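Local coordinates for putative secreted endoglycosylceramidase (Rhodococcus hoagii, PDB 6JYZ), which probably hydrolyses O-glycosyl bonds of galactosylceramide-type glycolipids, as a putatively secreted member of glycoside hydrolase family 5, at residues N51-N56 against P61-L66; L84-S89 against A104-A109; E108-A113 against A206-E211; T120-H125 against A202-E207. One frame throughout, in Å; residues are numbered along the deposited sequence.

Interaction 1: N51-N56 against P61-L66; sequences NDYASN and PTVAPL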
loop_
_atom_site.group_PDB
_atom_site.type_symbol
_atom_site.label_atom_id
_atom_site.label_comp_id
_atom_site.label_asym_id
_atom_site.label_seq_id
_atom_site.Cartn_x
_atom_site.Cartn_y
_atom_site.Cartn_z
ATOM N N ASN A 51 4.666 8.738 8.409
ATOM C CA ASN A 51 4.297 9.773 7.423
ATOM C C ASN A 51 4.253 11.142 8.109
ATOM O O ASN A 51 4.105 11.247 9.329
ATOM C CB ASN A 51 2.961 9.343 6.775
ATOM C CG ASN A 51 2.774 10.007 5.427
ATOM O OD1 ASN A 51 3.575 10.823 4.936
ATOM N ND2 ASN A 51 1.664 9.674 4.767
ATOM N N ASP A 52 4.348 12.188 7.287
ATOM C CA ASP A 52 4.481 13.584 7.734
ATOM C C ASP A 52 3.227 14.322 7.284
ATOM O O ASP A 52 3.136 14.793 6.142
ATOM C CB ASP A 52 5.749 14.163 7.099
ATOM C CG ASP A 52 5.966 15.621 7.439
ATOM O OD1 ASP A 52 5.399 16.113 8.410
ATOM O OD2 ASP A 52 6.725 16.266 6.671
ATOM N N TYR A 53 2.214 14.431 8.100
ATOM C CA TYR A 53 0.977 15.104 7.729
ATOM C C TYR A 53 0.968 16.533 8.246
ATOM O O TYR A 53 1.456 16.849 9.370
ATOM C CB TYR A 53 -0.196 14.408 8.412
ATOM C CG TYR A 53 -0.515 13.055 7.847
ATOM C CD1 TYR A 53 -1.200 12.904 6.654
ATOM C CD2 TYR A 53 -0.080 11.893 8.473
ATOM C CE1 TYR A 53 -1.485 11.650 6.111
ATOM C CE2 TYR A 53 -0.349 10.611 7.960
ATOM C CZ TYR A 53 -1.034 10.520 6.768
ATOM O OH TYR A 53 -1.223 9.250 6.278
ATOM N N ALA A 54 0.301 17.410 7.514
ATOM C CA ALA A 54 -0.060 18.732 8.049
ATOM C C ALA A 54 -0.944 18.496 9.277
ATOM O O ALA A 54 -1.824 17.628 9.279
ATOM C CB ALA A 54 -0.875 19.454 6.997
ATOM N N SER A 55 -0.739 19.416 10.257
ATOM C CA SER A 55 -1.547 19.374 11.458
ATOM C C SER A 55 -2.860 20.138 11.315
ATOM O O SER A 55 -3.800 19.884 12.061
ATOM C CB SER A 55 -0.762 19.823 12.687
ATOM O OG SER A 55 -0.522 21.197 12.531
ATOM N N ASN A 56 -2.912 21.101 10.361
ATOM C CA ASN A 56 -4.157 21.782 10.020
ATOM C C ASN A 56 -4.814 22.521 11.212
ATOM O O ASN A 56 -6.034 22.661 11.248
ATOM C CB ASN A 56 -5.161 20.803 9.365
ATOM C CG ASN A 56 -4.720 20.416 7.977
ATOM O OD1 ASN A 56 -4.637 19.185 7.678
ATOM N ND2 ASN A 56 -4.414 21.369 7.154
ATOM N N PRO A 61 -2.399 14.787 17.561
ATOM C CA PRO A 61 -1.425 13.971 16.824
ATOM C C PRO A 61 -2.053 13.578 15.481
ATOM O O PRO A 61 -3.230 13.265 15.351
ATOM C CB PRO A 61 -1.275 12.684 17.665
ATOM C CG PRO A 61 -1.791 13.037 19.069
ATOM C CD PRO A 61 -2.719 14.228 18.897
ATOM N N THR A 62 -1.205 13.564 14.441
ATOM C CA THR A 62 -1.662 13.182 13.105
ATOM C C THR A 62 -1.418 11.710 12.828
ATOM O O THR A 62 -1.977 11.223 11.832
ATOM C CB THR A 62 -0.955 14.025 12.067
ATOM O OG1 THR A 62 0.439 13.850 12.174
ATOM C CG2 THR A 62 -1.353 15.492 12.160
ATOM N N VAL A 63 -0.579 11.047 13.643
ATOM C CA VAL A 63 -0.364 9.612 13.507
ATOM C C VAL A 63 -0.349 9.018 14.896
ATOM O O VAL A 63 -0.086 9.712 15.905
ATOM C CB VAL A 63 0.972 9.299 12.817
ATOM C CG1 VAL A 63 0.895 9.737 11.346
ATOM C CG2 VAL A 63 2.156 9.975 13.499
ATOM N N ALA A 64 -0.582 7.711 14.948
ATOM C CA ALA A 64 -0.404 7.005 16.208
ATOM C C ALA A 64 1.076 6.710 16.366
ATOM O O ALA A 64 1.823 6.521 15.401
ATOM C CB ALA A 64 -1.187 5.708 16.122
ATOM N N PRO A 65 1.597 6.507 17.598
ATOM C CA PRO A 65 2.950 5.993 17.768
ATOM C C PRO A 65 3.155 4.655 17.074
ATOM O O PRO A 65 2.198 3.888 16.882
ATOM C CB PRO A 65 3.075 5.776 19.306
ATOM C CG PRO A 65 1.989 6.649 19.869
ATOM C CD PRO A 65 0.834 6.580 18.868
ATOM N N LEU A 66 4.358 4.411 16.632
ATOM C CA LEU A 66 4.652 3.188 15.903
ATOM C C LEU A 66 5.879 2.547 16.509
ATOM O O LEU A 66 6.930 3.163 16.567
ATOM C CB LEU A 66 4.935 3.496 14.419
ATOM C CG LEU A 66 5.284 2.283 13.562
ATOM C CD1 LEU A 66 4.089 1.345 13.434
ATOM C CD2 LEU A 66 5.719 2.735 12.156
HETATM O O HOH W 1 2.711 13.222 10.752
HETATM O O HOH W 2 2.015 16.098 12.214
#
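Y53 meets V63 with the rim of its phenol ring: methyl CG1 of V63 lies at the edge, close to the ring plane, 3.7 Å from Y53 CE2 and nearly as close to CD2. The two side chains run at a slant to each other. Beside this methyl, the T62 carbonyl O approaches Y53 CD2 obliquely. The far end of the tyrosine is anchored elsewhere, its OH being hydrogen-bonded to ND2 of N48.

T62 takes up the contact where the ring joins the backbone. Its CB stands 3.8 Å from Y53 CB, and its two branches then diverge. CG2 lies against the chain beyond the tyrosine, 3.6 Å from the carbonyl O of A54 and also close to S55 CA. OG1 sits between its own backbone N and carbonyl carbon (chi1 59°), and in that position it reaches two waters that face the 51-56 backbone. Water 1, 2.8 Å from T62 OG1, donates to N51 O and accepts from Y53 N. Water 2, 2.7 Å from T62 OG1, donates to Y53 O.

Both segments belong to the long beta-to-alpha loop between strand 38-47 and helix 68-75 of the (beta/alpha)8 barrel expected of the family, so the contact folds this loop back on itself. Between these two segments the polar link runs through water. A single threonine hydroxyl thus serves three backbone groups of N51 and Y53 through two waters, while V63 CG1 packs against the ring edge and T62 CG2 against the A54-S55 backbone.

Interaction 2: L84-S89 against A104-A109; sequences LNIAWS and ARIREA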
loop_
_atom_site.group_PDB
_atom_site.type_symbol
_atom_site.label_atom_id
_atom_site.label_comp_id
_atom_site.label_asym_id
_atom_site.label_seq_id
_atom_site.Cartn_x
_atom_site.Cartn_y
_atom_site.Cartn_z
ATOM N N LEU A 84 4.486 0.584 4.078
ATOM C CA LEU A 84 4.954 1.613 5.006
ATOM C C LEU A 84 4.905 2.967 4.293
ATOM O O LEU A 84 5.653 3.182 3.324
ATOM C CB LEU A 84 6.365 1.222 5.464
ATOM C CG LEU A 84 6.881 2.083 6.612
ATOM C CD1 LEU A 84 6.172 1.771 7.939
ATOM C CD2 LEU A 84 8.367 1.840 6.754
ATOM N N ASN A 85 3.980 3.803 4.730
ATOM C CA ASN A 85 3.742 5.073 4.024
ATOM C C ASN A 85 4.760 6.098 4.528
ATOM O O ASN A 85 4.605 6.602 5.657
ATOM C CB ASN A 85 2.309 5.536 4.319
ATOM C CG ASN A 85 1.235 4.464 4.225
ATOM O OD1 ASN A 85 0.447 4.335 5.184
ATOM N ND2 ASN A 85 1.140 3.740 3.119
ATOM N N ILE A 86 5.713 6.415 3.685
ATOM C CA ILE A 86 6.787 7.348 4.045
ATOM C C ILE A 86 6.672 8.617 3.215
ATOM O O ILE A 86 5.912 8.676 2.238
ATOM C CB ILE A 86 8.161 6.707 3.886
ATOM C CG1 ILE A 86 8.473 6.354 2.442
ATOM C CG2 ILE A 86 8.303 5.458 4.803
ATOM C CD1 ILE A 86 9.916 5.896 2.178
ATOM N N ALA A 87 7.390 9.675 3.612
ATOM C CA ALA A 87 7.183 11.010 3.029
ATOM C C ALA A 87 8.450 11.568 2.434
ATOM O O ALA A 87 9.484 11.725 3.137
ATOM C CB ALA A 87 6.687 11.952 4.117
ATOM N N TRP A 88 8.342 12.001 1.200
ATOM C CA TRP A 88 9.419 12.761 0.581
ATOM C C TRP A 88 9.767 13.980 1.438
ATOM O O TRP A 88 10.981 14.299 1.603
ATOM C CB TRP A 88 8.935 13.194 -0.823
ATOM C CG TRP A 88 9.919 14.016 -1.622
ATOM C CD1 TRP A 88 11.281 14.206 -1.421
ATOM C CD2 TRP A 88 9.571 14.749 -2.807
ATOM N NE1 TRP A 88 11.772 15.008 -2.416
ATOM C CE2 TRP A 88 10.762 15.357 -3.262
ATOM C CE3 TRP A 88 8.347 14.940 -3.507
ATOM C CZ2 TRP A 88 10.770 16.155 -4.414
ATOM C CZ3 TRP A 88 8.381 15.726 -4.659
ATOM C CH2 TRP A 88 9.566 16.324 -5.103
ATOM N N SER A 89 8.796 14.646 2.039
ATOM C CA SER A 89 9.074 15.832 2.824
ATOM C C SER A 89 9.979 15.520 3.999
ATOM O O SER A 89 10.697 16.438 4.427
ATOM C CB SER A 89 7.798 16.497 3.294
ATOM O OG SER A 89 7.108 15.592 4.154
ATOM N N ALA A 104 16.745 6.097 9.579
ATOM C CA ALA A 104 16.905 5.132 10.670
ATOM C C ALA A 104 15.553 4.796 11.258
ATOM O O ALA A 104 15.398 3.637 11.688
ATOM C CB ALA A 104 17.819 5.767 11.735
ATOM N N ARG A 105 14.562 5.692 11.278
ATOM C CA ARG A 105 13.241 5.273 11.731
ATOM C C ARG A 105 12.637 4.295 10.738
ATOM O O ARG A 105 11.967 3.314 11.170
ATOM C CB ARG A 105 12.314 6.480 11.817
ATOM C CG ARG A 105 12.748 7.491 12.902
ATOM C CD ARG A 105 12.007 8.800 12.923
ATOM N NE ARG A 105 10.606 8.577 13.249
ATOM C CZ ARG A 105 9.652 9.423 12.922
ATOM N NH1 ARG A 105 9.892 10.477 12.154
ATOM N NH2 ARG A 105 8.418 9.155 13.298
ATOM N N ILE A 106 12.804 4.491 9.443
ATOM C CA ILE A 106 12.340 3.508 8.444
ATOM C C ILE A 106 13.022 2.174 8.700
ATOM O O ILE A 106 12.368 1.099 8.689
ATOM C CB ILE A 106 12.621 4.021 7.029
ATOM C CG1 ILE A 106 11.847 5.309 6.757
ATOM C CG2 ILE A 106 12.243 2.944 6.006
ATOM C CD1 ILE A 106 12.187 5.963 5.428
ATOM N N ARG A 107 14.335 2.162 8.918
ATOM C CA ARG A 107 15.057 0.919 9.094
ATOM C C ARG A 107 14.604 0.233 10.367
ATOM O O ARG A 107 14.464 -1.015 10.331
ATOM C CB ARG A 107 16.565 1.223 9.154
ATOM C CG ARG A 107 17.395 -0.060 9.228
ATOM C CD ARG A 107 18.900 0.215 9.162
ATOM N NE ARG A 107 19.264 0.670 7.805
ATOM C CZ ARG A 107 19.671 1.878 7.450
ATOM N NH1 ARG A 107 19.701 2.863 8.326
ATOM N NH2 ARG A 107 19.878 2.089 6.151
ATOM N N GLU A 108 14.309 0.938 11.411
ATOM C CA GLU A 108 13.758 0.313 12.610
ATOM C C GLU A 108 12.416 -0.331 12.327
ATOM O O GLU A 108 12.156 -1.437 12.815
ATOM C CB GLU A 108 13.673 1.363 13.732
ATOM C CG GLU A 108 13.097 0.807 15.036
ATOM C CD GLU A 108 12.879 1.973 15.978
ATOM O OE1 GLU A 108 12.087 2.890 15.705
ATOM O OE2 GLU A 108 13.632 2.026 16.945
ATOM N N ALA A 109 11.533 0.341 11.567
ATOM C CA ALA A 109 10.261 -0.278 11.195
ATOM C C ALA A 109 10.479 -1.504 10.327
ATOM O O ALA A 109 9.766 -2.537 10.535
ATOM C CB ALA A 109 9.410 0.760 10.454
#
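I106, on the outer helix 100-115, packs on L84 and I86 of strand 81-86, a strand-to-helix contact of the (beta/alpha)8 barrel expected of glycoside hydrolase family 5. The helix follows this strand and leads into the neighbouring strand 119-124, making it the crossover of a beta-alpha-beta unit. It runs back almost exactly antiparallel to strand 84-86, at 177°, with 10.8 Å between the two short axes.

From CB the isoleucine splits into branches that serve different strand residues. CG2 goes to L84, ending 4.1 Å from L84 CD2. CG1 takes the other course: it lies anti to the carbonyl carbon (chi1 -63°) and passes 4.0 Å from the branch methyl CG2 of I86. The chain stays extended at the next bond (chi2 174°), which carries CD1 onward over I86, where it meets both CG2 and CD1 of that residue. The two isoleucines therefore cross at roughly a right angle, methyl against methyl, whereas L84 meets I106 at a slant.

L84 and I86 sit two residues apart and point to the same side of the strand, out to the helix layer. I106 also touches L122 of the next strand, and I86 touches L204 of helix 193-206, so the hydrophobic layer continues round the barrel. Nearer the strand end, the backbone N of A87 is tied to the OH of Y102 on the same helix. One turn on from I106, the CB of A109 closes the contact, 4.0 Å from the same L84 methyl, CD2.

Interaction 3: E108-A113 against A206-E211; sequences EAVQDA and AEFRNE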
loop_
_atom_site.group_PDB
_atom_site.type_symbol
_atom_site.label_atom_id
_atom_site.label_comp_id
_atom_site.label_asym_id
_atom_site.label_seq_id
_atom_site.Cartn_x
_atom_site.Cartn_y
_atom_site.Cartn_z
ATOM N N GLU A 108 14.309 0.938 11.411
ATOM C CA GLU A 108 13.758 0.313 12.610
ATOM C C GLU A 108 12.416 -0.331 12.327
ATOM O O GLU A 108 12.156 -1.437 12.815
ATOM C CB GLU A 108 13.673 1.363 13.732
ATOM C CG GLU A 108 13.097 0.807 15.036
ATOM C CD GLU A 108 12.879 1.973 15.978
ATOM O OE1 GLU A 108 12.087 2.890 15.705
ATOM O OE2 GLU A 108 13.632 2.026 16.945
ATOM N N ALA A 109 11.533 0.341 11.567
ATOM C CA ALA A 109 10.261 -0.278 11.195
ATOM C C ALA A 109 10.479 -1.504 10.327
ATOM O O ALA A 109 9.766 -2.537 10.535
ATOM C CB ALA A 109 9.410 0.760 10.454
ATOM N N VAL A 110 11.401 -1.500 9.392
ATOM C CA VAL A 110 11.676 -2.652 8.567
ATOM C C VAL A 110 12.132 -3.798 9.446
ATOM O O VAL A 110 11.756 -4.962 9.216
ATOM C CB VAL A 110 12.720 -2.331 7.497
ATOM C CG1 VAL A 110 13.219 -3.559 6.771
ATOM C CG2 VAL A 110 12.122 -1.365 6.451
ATOM N N GLN A 111 13.018 -3.523 10.422
ATOM C CA GLN A 111 13.556 -4.593 11.271
ATOM C C GLN A 111 12.483 -5.084 12.230
ATOM O O GLN A 111 12.389 -6.319 12.408
ATOM C CB GLN A 111 14.756 -4.019 12.068
ATOM C CG GLN A 111 15.477 -5.157 12.842
ATOM C CD GLN A 111 16.092 -6.183 11.903
ATOM O OE1 GLN A 111 16.791 -5.912 10.935
ATOM N NE2 GLN A 111 15.793 -7.443 12.142
ATOM N N ASP A 112 11.661 -4.251 12.797
ATOM C CA ASP A 112 10.579 -4.715 13.645
ATOM C C ASP A 112 9.579 -5.546 12.859
ATOM O O ASP A 112 9.093 -6.603 13.347
ATOM C CB ASP A 112 9.846 -3.538 14.273
ATOM C CG ASP A 112 10.637 -2.800 15.371
ATOM O OD1 ASP A 112 11.583 -3.429 15.973
ATOM O OD2 ASP A 112 10.254 -1.644 15.660
ATOM N N ALA A 113 9.269 -5.157 11.627
ATOM C CA ALA A 113 8.419 -5.998 10.781
ATOM C C ALA A 113 9.124 -7.318 10.507
ATOM O O ALA A 113 8.493 -8.391 10.676
ATOM C CB ALA A 113 8.117 -5.197 9.494
ATOM N N ALA A 206 19.517 2.718 -1.977
ATOM C CA ALA A 206 20.864 2.345 -1.543
ATOM C C ALA A 206 20.860 1.913 -0.068
ATOM O O ALA A 206 21.647 0.996 0.273
ATOM C CB ALA A 206 21.870 3.484 -1.789
ATOM N N GLU A 207 20.041 2.493 0.773
ATOM C CA GLU A 207 19.985 2.173 2.195
ATOM C C GLU A 207 19.424 0.815 2.475
ATOM O O GLU A 207 19.554 0.338 3.630
ATOM C CB GLU A 207 19.137 3.247 2.883
ATOM C CG GLU A 207 19.696 4.641 2.857
ATOM C CD GLU A 207 20.929 4.832 3.673
ATOM O OE1 GLU A 207 21.120 4.201 4.707
ATOM O OE2 GLU A 207 21.741 5.669 3.260
ATOM N N PHE A 208 18.794 0.154 1.480
ATOM C CA PHE A 208 18.159 -1.136 1.690
ATOM C C PHE A 208 18.560 -2.127 0.625
ATOM O O PHE A 208 17.928 -3.196 0.514
ATOM C CB PHE A 208 16.632 -0.952 1.767
ATOM C CG PHE A 208 16.206 -0.225 2.996
ATOM C CD1 PHE A 208 16.211 -0.888 4.249
ATOM C CD2 PHE A 208 15.906 1.124 2.969
ATOM C CE1 PHE A 208 15.867 -0.189 5.396
ATOM C CE2 PHE A 208 15.599 1.815 4.117
ATOM C CZ PHE A 208 15.586 1.158 5.352
ATOM N N ARG A 209 19.628 -1.860 -0.110
ATOM C CA ARG A 209 19.948 -2.639 -1.285
ATOM C C ARG A 209 20.300 -4.114 -0.991
ATOM O O ARG A 209 20.199 -4.938 -1.928
ATOM C CB ARG A 209 21.055 -1.973 -2.129
ATOM C CG ARG A 209 22.405 -1.951 -1.428
ATOM C CD ARG A 209 23.310 -1.112 -2.304
ATOM N NE ARG A 209 24.688 -1.069 -1.772
ATOM C CZ ARG A 209 25.156 -0.196 -0.906
ATOM N NH1 ARG A 209 24.337 0.633 -0.286
ATOM N NH2 ARG A 209 26.464 -0.200 -0.602
ATOM N N ASN A 210 20.707 -4.380 0.274
ATOM C CA ASN A 210 21.009 -5.768 0.595
ATOM C C ASN A 210 20.001 -6.360 1.570
ATOM O O ASN A 210 20.257 -7.400 2.137
ATOM C CB ASN A 210 22.464 -5.903 1.154
ATOM C CG ASN A 210 23.493 -6.037 0.048
ATOM O OD1 ASN A 210 23.416 -7.003 -0.696
ATOM N ND2 ASN A 210 24.290 -5.004 -0.120
ATOM N N GLU A 211 18.840 -5.724 1.751
ATOM C CA GLU A 211 17.874 -6.162 2.775
ATOM C C GLU A 211 16.744 -6.979 2.127
ATOM O O GLU A 211 15.867 -6.397 1.438
ATOM C CB GLU A 211 17.267 -4.897 3.404
ATOM C CG GLU A 211 16.232 -5.209 4.457
ATOM C CD GLU A 211 16.672 -6.234 5.467
ATOM O OE1 GLU A 211 17.424 -5.834 6.363
ATOM O OE2 GLU A 211 16.301 -7.411 5.384
HETATM O O HOH W 3 17.846 -7.251 8.832
#
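The F208 ring receives V110 at one corner: methyl CG2 approaches ring atom CE1 obliquely, at 4.1 Å. The neighbouring corner, CZ, rests on the helix that carries the valine, against CG2 of I106 and CA of R107, while CD2 turns to L122 of strand 119-124. A second flat group, the guanidinium of R209, holds the loop itself: its NH1 donates to the A206 carbonyl O at 2.8 Å. That oxygen lies near the guanidinium plane, although the donor is tilted 34° from the carbonyl plane.

V110 spreads its two methyls between two partners. CG2 goes to the phenylalanine; CG1, anti to the backbone N (chi1 170°), meets the aliphatic CG of E211 at 4.1 Å. Only the methylene of E211 packs here, because its chain bends at chi2 (48°) and turns the carboxylate along the rim of the contact. There OE2 forms a salt bridge with K114, further along helix 100-115, and accepts from the backbone N of A213. OE1 accepts a hydrogen bond from water 3, 2.9 Å away, and the same water donates to OE1 of Q111 at 2.7 Å. Between the two segments, then, the polar link runs through a water.

Two type I turns, A206 to R209 and F208 to E211, bend the chain sharply, the second with a 3.0 Å bond from E211 N to F208 O. This is an alpha-to-beta connection of a (beta/alpha)8 barrel, in which the loop leaving helix 193-206 packs on the neighbouring helix 100-115 before entering strand 214-218.

Interaction 4: T120-H125 against A202-E207; sequences TVLDMH and ARLAAE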
loop_
_atom_site.group_PDB
_atom_site.type_symbol
_atom_site.label_atom_id
_atom_site.label_comp_id
_atom_site.label_asym_id
_atom_site.label_seq_id
_atom_site.Cartn_x
_atom_site.Cartn_y
_atom_site.Cartn_z
ATOM N N THR A 120 8.391 -5.525 4.046
ATOM C CA THR A 120 8.018 -4.128 3.916
ATOM C C THR A 120 8.049 -3.650 2.481
ATOM O O THR A 120 9.060 -3.807 1.778
ATOM C CB THR A 120 8.974 -3.266 4.724
ATOM O OG1 THR A 120 8.864 -3.607 6.108
ATOM C CG2 THR A 120 8.634 -1.782 4.628
ATOM N N VAL A 121 6.943 -3.026 2.048
ATOM C CA VAL A 121 6.916 -2.222 0.843
ATOM C C VAL A 121 7.152 -0.784 1.268
ATOM O O VAL A 121 6.412 -0.249 2.113
ATOM C CB VAL A 121 5.569 -2.367 0.115
ATOM C CG1 VAL A 121 5.445 -1.315 -0.990
ATOM C CG2 VAL A 121 5.369 -3.760 -0.416
ATOM N N LEU A 122 8.181 -0.146 0.702
ATOM C CA LEU A 122 8.415 1.276 0.961
ATOM C C LEU A 122 7.574 2.093 -0.020
ATOM O O LEU A 122 7.830 2.038 -1.216
ATOM C CB LEU A 122 9.906 1.601 0.773
ATOM C CG LEU A 122 10.839 0.858 1.755
ATOM C CD1 LEU A 122 12.264 1.175 1.367
ATOM C CD2 LEU A 122 10.552 1.302 3.171
ATOM N N ASP A 123 6.612 2.833 0.516
ATOM C CA ASP A 123 5.689 3.590 -0.324
ATOM C C ASP A 123 5.937 5.087 -0.169
ATOM O O ASP A 123 5.734 5.618 0.913
ATOM C CB ASP A 123 4.255 3.220 0.096
ATOM C CG ASP A 123 3.203 4.238 -0.256
ATOM O OD1 ASP A 123 3.293 4.927 -1.273
ATOM O OD2 ASP A 123 2.263 4.379 0.583
ATOM N N MET A 124 6.350 5.710 -1.271
ATOM C CA MET A 124 6.534 7.165 -1.267
ATOM C C MET A 124 5.142 7.767 -1.343
ATOM O O MET A 124 4.570 7.892 -2.445
ATOM C CB MET A 124 7.410 7.547 -2.455
ATOM C CG MET A 124 7.928 8.986 -2.394
ATOM S SD MET A 124 9.183 9.255 -1.068
ATOM C CE MET A 124 10.554 8.299 -1.698
ATOM N N HIS A 125 4.572 8.063 -0.195
ATOM C CA HIS A 125 3.151 8.332 -0.094
ATOM C C HIS A 125 2.880 9.807 -0.248
ATOM O O HIS A 125 3.649 10.688 0.144
ATOM C CB HIS A 125 2.620 7.855 1.263
ATOM C CG HIS A 125 1.146 7.522 1.233
ATOM N ND1 HIS A 125 0.076 8.313 1.612
ATOM C CD2 HIS A 125 0.662 6.353 0.739
ATOM C CE1 HIS A 125 -1.041 7.545 1.336
ATOM N NE2 HIS A 125 -0.688 6.404 0.828
ATOM N N ALA A 202 16.759 7.070 -5.233
ATOM C CA ALA A 202 18.030 6.337 -5.401
ATOM C C ALA A 202 18.758 6.246 -4.060
ATOM O O ALA A 202 19.240 5.153 -3.680
ATOM C CB ALA A 202 18.866 7.030 -6.450
ATOM N N ARG A 203 18.789 7.359 -3.329
ATOM C CA ARG A 203 19.487 7.378 -2.029
ATOM C C ARG A 203 18.797 6.411 -1.084
ATOM O O ARG A 203 19.457 5.695 -0.315
ATOM C CB ARG A 203 19.480 8.801 -1.473
ATOM C CG ARG A 203 20.444 9.692 -2.254
ATOM C CD ARG A 203 20.207 11.132 -1.836
ATOM N NE ARG A 203 21.270 11.968 -2.415
ATOM C CZ ARG A 203 21.346 13.252 -2.179
ATOM N NH1 ARG A 203 20.385 13.936 -1.610
ATOM N NH2 ARG A 203 22.468 13.883 -2.570
ATOM N N LEU A 204 17.455 6.355 -1.074
ATOM C CA LEU A 204 16.756 5.438 -0.175
ATOM C C LEU A 204 16.949 4.001 -0.594
ATOM O O LEU A 204 17.145 3.138 0.297
ATOM C CB LEU A 204 15.269 5.836 -0.146
ATOM C CG LEU A 204 14.425 5.002 0.823
ATOM C CD1 LEU A 204 14.947 5.126 2.261
ATOM C CD2 LEU A 204 12.972 5.407 0.753
ATOM N N ALA A 205 16.926 3.703 -1.896
ATOM C CA ALA A 205 17.139 2.316 -2.286
ATOM C C ALA A 205 18.523 1.868 -1.857
ATOM O O ALA A 205 18.710 0.687 -1.508
ATOM C CB ALA A 205 16.979 2.178 -3.802
ATOM N N ALA A 206 19.517 2.718 -1.977
ATOM C CA ALA A 206 20.864 2.345 -1.543
ATOM C C ALA A 206 20.860 1.913 -0.068
ATOM O O ALA A 206 21.647 0.996 0.273
ATOM C CB ALA A 206 21.870 3.484 -1.789
ATOM N N GLU A 207 20.041 2.493 0.773
ATOM C CA GLU A 207 19.985 2.173 2.195
ATOM C C GLU A 207 19.424 0.815 2.475
ATOM O O GLU A 207 19.554 0.338 3.630
ATOM C CB GLU A 207 19.137 3.247 2.883
ATOM C CG GLU A 207 19.696 4.641 2.857
ATOM C CD GLU A 207 20.929 4.832 3.673
ATOM O OE1 GLU A 207 21.120 4.201 4.707
ATOM O OE2 GLU A 207 21.741 5.669 3.260
#
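This is a buried, wholly apolar contact between a barrel strand and the outer helix layer: L204 of helix 193-206 lies over L122 and M124 of strand 119-124. In the (beta/alpha)8 barrel this helix comes after that strand and before its neighbour, strand 214-218.

One methyl does the work on the helix side. L204 CD2 stands 4.3 Å from L122 CD1 and 4.5 Å from M124 CE, so it bridges strand residues two apart. L122 reaches it with an extended chain (chi2 175°). M124 instead bends about both CB-CG and CG-SD (chi2 70°, chi3 68°) and offers its terminal methyl rather than the sulfur.

Along the strand, L122 and M124 alternate with D123, whose side chain faces the other way. Just beyond them, H125 serves another environment: its ND1 is hydrogen-bonded to D152, and its ring meets that of W360. Between the segments themselves only dispersion and the exclusion of water act, a non-directional cohesion that depends on shape and burial.

How the interactions relate
Interactions 2, 3 and 4 form one continuous region of the barrel, with centres 8 to 10 Å apart. Interaction 1 comes first along the chain, in the loop after strand 38-47; interaction 2 follows, interaction 3 begins on helix 100-115 where 2 ends, and 3 and 4 both end around A206 and E207, which they share. Strands 81-86 and 119-124, used by 2 and 4, are parallel neighbours. The R107-E207 salt bridge ties helix 100-115 to segment 202-207. The centre of interaction 1 lies 13 Å from that of interaction 2, where D52 OD2 probably hydrogen-bonds S89 OG. The packed layers thus join a loop following a barrel strand, where such barrels generally carry their active sites.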